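Local coordinates for protein glucoamylase (Thermoanaerobacterium thermosaccharolyticum, PDB 1LF6) that probably hydrolyses terminal alpha-1,4-linked glucose units one after another from the non-reducing ends of starch-like chains, releasing beta-D-glucose, at residues Y443-T456 and Q475-T489. Numbering follows the deposited sequence.
With SO4 (sulfate ion), chain C.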
# COMPACT_ATOMS: atom_id res chain seq x y z
N TYR A 443 -14.98 10.35 22.63
CA TYR A 443 -16.00 9.36 22.34
C TYR A 443 -16.33 9.42 20.86
O TYR A 443 -16.86 10.41 20.36
CB TYR A 443 -17.24 9.62 23.20
CG TYR A 443 -16.91 9.62 24.67
CD1 TYR A 443 -16.72 10.81 25.37
CD2 TYR A 443 -16.72 8.41 25.35
CE1 TYR A 443 -16.33 10.80 26.72
CE2 TYR A 443 -16.33 8.39 26.69
CZ TYR A 443 -16.14 9.58 27.36
OH TYR A 443 -15.73 9.55 28.67
N SER A 444 -16.00 8.33 20.17
CA SER A 444 -16.20 8.20 18.73
C SER A 444 -17.21 7.11 18.40
O SER A 444 -17.08 5.98 18.88
CB SER A 444 -14.87 7.86 18.06
OG SER A 444 -15.07 7.30 16.77
N PRO A 445 -18.22 7.42 17.58
CA PRO A 445 -19.18 6.36 17.26
C PRO A 445 -18.52 5.15 16.59
O PRO A 445 -18.85 4.01 16.91
CB PRO A 445 -20.22 7.06 16.37
CG PRO A 445 -19.53 8.30 15.89
CD PRO A 445 -18.68 8.72 17.06
N ALA A 446 -17.58 5.39 15.68
CA ALA A 446 -16.88 4.30 15.01
C ALA A 446 -16.10 3.47 16.01
O ALA A 446 -16.18 2.25 16.01
CB ALA A 446 -15.95 4.84 13.93
N THR A 447 -15.32 4.14 16.86
CA THR A 447 -14.52 3.43 17.86
C THR A 447 -15.41 2.68 18.86
O THR A 447 -15.16 1.52 19.18
CB THR A 447 -13.62 4.40 18.64
OG1 THR A 447 -12.72 5.05 17.72
CG2 THR A 447 -12.81 3.65 19.69
N MET A 448 -16.45 3.34 19.36
CA MET A 448 -17.35 2.69 20.30
C MET A 448 -18.07 1.50 19.66
O MET A 448 -18.37 0.52 20.33
CB MET A 448 -18.37 3.68 20.85
CG MET A 448 -17.76 4.70 21.80
SD MET A 448 -19.01 5.73 22.56
CE MET A 448 -19.63 4.63 23.82
N ALA A 449 -18.34 1.59 18.35
CA ALA A 449 -19.00 0.49 17.65
C ALA A 449 -18.07 -0.72 17.69
O ALA A 449 -18.51 -1.85 17.92
CB ALA A 449 -19.29 0.88 16.19
N ALA A 450 -16.79 -0.47 17.45
CA ALA A 450 -15.78 -1.52 17.46
C ALA A 450 -15.66 -2.13 18.85
O ALA A 450 -15.50 -3.34 18.99
CB ALA A 450 -14.43 -0.97 17.01
N GLU A 451 -15.73 -1.28 19.89
CA GLU A 451 -15.62 -1.74 21.27
C GLU A 451 -16.79 -2.62 21.68
O GLU A 451 -16.61 -3.61 22.40
CB GLU A 451 -15.50 -0.55 22.23
CG GLU A 451 -14.21 0.25 22.08
CD GLU A 451 -14.12 1.41 23.05
OE1 GLU A 451 -13.57 1.23 24.16
OE2 GLU A 451 -14.62 2.51 22.71
N VAL A 452 -18.00 -2.24 21.26
CA VAL A 452 -19.20 -3.02 21.58
C VAL A 452 -19.15 -4.38 20.87
O VAL A 452 -19.41 -5.41 21.47
CB VAL A 452 -20.49 -2.27 21.14
CG1 VAL A 452 -21.70 -3.21 21.24
CG2 VAL A 452 -20.71 -1.05 22.02
N ALA A 453 -18.81 -4.36 19.58
CA ALA A 453 -18.71 -5.59 18.80
C ALA A 453 -17.61 -6.49 19.38
O ALA A 453 -17.81 -7.70 19.54
CB ALA A 453 -18.39 -5.25 17.35
N GLY A 454 -16.47 -5.90 19.68
CA GLY A 454 -15.36 -6.66 20.23
C GLY A 454 -15.64 -7.34 21.57
O GLY A 454 -15.24 -8.49 21.78
N LEU A 455 -16.31 -6.63 22.48
CA LEU A 455 -16.63 -7.19 23.78
C LEU A 455 -17.72 -8.26 23.66
O LEU A 455 -17.74 -9.22 24.42
CB LEU A 455 -17.05 -6.10 24.77
CG LEU A 455 -15.96 -5.12 25.23
CD1 LEU A 455 -16.56 -4.12 26.21
CD2 LEU A 455 -14.81 -5.87 25.89
N THR A 456 -18.62 -8.09 22.70
CA THR A 456 -19.68 -9.06 22.47
C THR A 456 -19.04 -10.35 21.94
O THR A 456 -19.37 -11.45 22.38
CB THR A 456 -20.74 -8.52 21.47
OG1 THR A 456 -21.42 -7.39 22.04
CG2 THR A 456 -21.77 -9.60 21.13
N GLN A 475 -20.12 -8.93 28.19
CA GLN A 475 -21.42 -8.56 27.62
C GLN A 475 -22.11 -7.42 28.34
O GLN A 475 -22.71 -6.56 27.70
CB GLN A 475 -22.36 -9.76 27.57
CG GLN A 475 -22.17 -10.62 26.34
CD GLN A 475 -22.44 -9.89 25.02
OE1 GLN A 475 -22.22 -10.45 23.96
NE2 GLN A 475 -22.91 -8.65 25.09
N GLU A 476 -22.04 -7.42 29.67
CA GLU A 476 -22.66 -6.36 30.45
C GLU A 476 -22.05 -5.01 30.07
O GLU A 476 -22.75 -4.02 29.93
CB GLU A 476 -22.46 -6.61 31.95
CG GLU A 476 -23.62 -7.33 32.61
CD GLU A 476 -23.35 -7.66 34.07
OE1 GLU A 476 -22.97 -6.74 34.82
OE2 GLU A 476 -23.53 -8.83 34.47
N LYS A 477 -20.73 -5.00 29.92
CA LYS A 477 -20.02 -3.79 29.55
C LYS A 477 -20.46 -3.37 28.15
O LYS A 477 -20.82 -2.22 27.91
CB LYS A 477 -18.51 -4.05 29.57
CG LYS A 477 -17.65 -2.80 29.48
CD LYS A 477 -17.81 -1.89 30.71
CE LYS A 477 -17.31 -2.56 31.98
NZ LYS A 477 -17.40 -1.64 33.15
N ALA A 478 -20.46 -4.33 27.23
CA ALA A 478 -20.86 -4.08 25.84
C ALA A 478 -22.26 -3.47 25.76
O ALA A 478 -22.48 -2.51 25.03
CB ALA A 478 -20.80 -5.38 25.04
N ASP A 479 -23.20 -4.05 26.51
CA ASP A 479 -24.57 -3.56 26.52
C ASP A 479 -24.64 -2.14 27.07
O ASP A 479 -25.39 -1.30 26.56
CB ASP A 479 -25.45 -4.48 27.37
CG ASP A 479 -25.69 -5.84 26.73
OD1 ASP A 479 -26.34 -6.69 27.37
OD2 ASP A 479 -25.23 -6.06 25.58
N ASN A 480 -23.87 -1.88 28.12
CA ASN A 480 -23.84 -0.56 28.74
C ASN A 480 -23.32 0.48 27.75
O ASN A 480 -23.95 1.52 27.52
CB ASN A 480 -22.96 -0.58 29.99
CG ASN A 480 -22.83 0.79 30.64
OD1 ASN A 480 -23.82 1.39 31.05
ND2 ASN A 480 -21.60 1.28 30.73
N TRP A 481 -22.15 0.21 27.17
CA TRP A 481 -21.56 1.14 26.22
C TRP A 481 -22.44 1.31 24.99
O TRP A 481 -22.53 2.40 24.43
CB TRP A 481 -20.17 0.64 25.80
CG TRP A 481 -19.16 0.64 26.92
CD1 TRP A 481 -19.38 1.02 28.22
CD2 TRP A 481 -17.79 0.25 26.84
NE1 TRP A 481 -18.22 0.89 28.95
CE2 TRP A 481 -17.23 0.42 28.13
CE3 TRP A 481 -16.97 -0.22 25.81
CZ2 TRP A 481 -15.89 0.13 28.41
CZ3 TRP A 481 -15.64 -0.51 26.09
CH2 TRP A 481 -15.11 -0.34 27.38
N GLN A 482 -23.11 0.24 24.57
CA GLN A 482 -23.98 0.31 23.41
C GLN A 482 -25.13 1.28 23.69
O GLN A 482 -25.52 2.05 22.81
CB GLN A 482 -24.53 -1.09 23.08
CG GLN A 482 -25.16 -1.23 21.68
CD GLN A 482 -26.60 -0.75 21.60
OE1 GLN A 482 -27.31 -0.70 22.61
NE2 GLN A 482 -27.04 -0.41 20.40
N LYS A 483 -25.66 1.24 24.91
CA LYS A 483 -26.76 2.13 25.29
C LYS A 483 -26.29 3.58 25.47
O LYS A 483 -27.11 4.50 25.48
CB LYS A 483 -27.41 1.65 26.60
CG LYS A 483 -28.28 0.40 26.50
CD LYS A 483 -29.56 0.68 25.72
CE LYS A 483 -30.65 -0.36 26.02
NZ LYS A 483 -30.30 -1.74 25.58
N LEU A 484 -24.99 3.78 25.62
CA LEU A 484 -24.44 5.12 25.82
C LEU A 484 -23.94 5.81 24.55
O LEU A 484 -23.70 7.02 24.56
CB LEU A 484 -23.30 5.07 26.84
CG LEU A 484 -23.71 4.64 28.25
CD1 LEU A 484 -22.49 4.60 29.14
CD2 LEU A 484 -24.75 5.60 28.81
N ILE A 485 -23.78 5.05 23.47
CA ILE A 485 -23.31 5.61 22.21
C ILE A 485 -24.06 6.89 21.85
O ILE A 485 -23.45 7.93 21.58
CB ILE A 485 -23.44 4.59 21.06
CG1 ILE A 485 -22.42 3.46 21.25
CG2 ILE A 485 -23.22 5.27 19.70
CD1 ILE A 485 -22.51 2.37 20.20
N ASP A 486 -25.39 6.81 21.86
CA ASP A 486 -26.22 7.96 21.51
C ASP A 486 -26.03 9.12 22.46
O ASP A 486 -25.84 10.25 22.03
CB ASP A 486 -27.69 7.56 21.47
CG ASP A 486 -28.02 6.67 20.29
OD1 ASP A 486 -29.20 6.29 20.13
OD2 ASP A 486 -27.09 6.36 19.51
N ASN A 487 -26.08 8.86 23.76
CA ASN A 487 -25.93 9.94 24.72
C ASN A 487 -24.56 10.59 24.70
O ASN A 487 -24.42 11.74 25.09
CB ASN A 487 -26.28 9.46 26.12
CG ASN A 487 -27.78 9.57 26.41
OD1 ASN A 487 -28.61 9.40 25.52
ND2 ASN A 487 -28.12 9.84 27.66
N LEU A 488 -23.55 9.87 24.23
CA LEU A 488 -22.21 10.43 24.19
C LEU A 488 -21.78 11.03 22.85
O LEU A 488 -20.94 11.92 22.82
CB LEU A 488 -21.18 9.36 24.59
CG LEU A 488 -21.19 8.92 26.06
CD1 LEU A 488 -20.25 7.74 26.25
CD2 LEU A 488 -20.77 10.08 26.94
N THR A 489 -22.38 10.59 21.75
CA THR A 489 -21.94 11.08 20.44
C THR A 489 -22.99 11.69 19.52
O THR A 489 -22.65 12.29 18.51
CB THR A 489 -21.25 9.94 19.66
OG1 THR A 489 -22.21 8.94 19.31
CG2 THR A 489 -20.17 9.28 20.51
S SO4 C . -15.35 12.96 30.17
O1 SO4 C . -14.55 12.79 28.94
O2 SO4 C . -14.48 13.49 31.25
O3 SO4 C . -16.45 13.91 29.92
O4 SO4 C . -15.91 11.66 30.58
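An antiparallel helical hairpin of the glucoamylase (alpha/alpha) barrel joins 443-456 to 475-489, the two axes 8.3 Å apart at 156°, and no hydrogen bond passes between them. Met448 is a knob among Trp481, Ile485, Leu488 and Thr489; its chain bends at the thioether (chi3 78°), laying CE 4.0 Å from Ile485 CG1. One turn on, Val452 fills the hole formed by Ala478, Trp481, Gln482 and Ile485, with its CG2 3.7 Å from Gln482 N. Such knobs-into-holes packing joins the two neighbouring helices of this hairpin in the six-hairpin toroid of family 15, while helix 414-428 lies against Leu455 and Trp481, and helix 676-682 against Val452. The indole of Trp481 takes Leu455 CD1 in an off-centre CH-pi contact, 4.2 Å from the six-membered ring centroid, and Lys477 CG sits over the rim of one face. The Glu451 carboxylate, tilted 55° to the indole, brings OE1 within 3.3 Å of Trp481 CZ3. At the open end of the hairpin, Leu488 CD1 lies off-centre over a face of the Tyr443 ring, 3.7 Å from Tyr443 CD2, and Tyr443 OH donates in the ring plane to sulfate O4 (2.9 Å), an ion probably from the crystallisation liquor, also held by Lys431 and Ser509. An alanine in place of Tyr443 would probably leave Leu488 CD1 without its aromatic cover and the sulfate without one of its donors. Ser444, close to the probable catalytic base Glu435, N-caps helix 445-456, its OG accepting a nearly straight bond from Thr447 N.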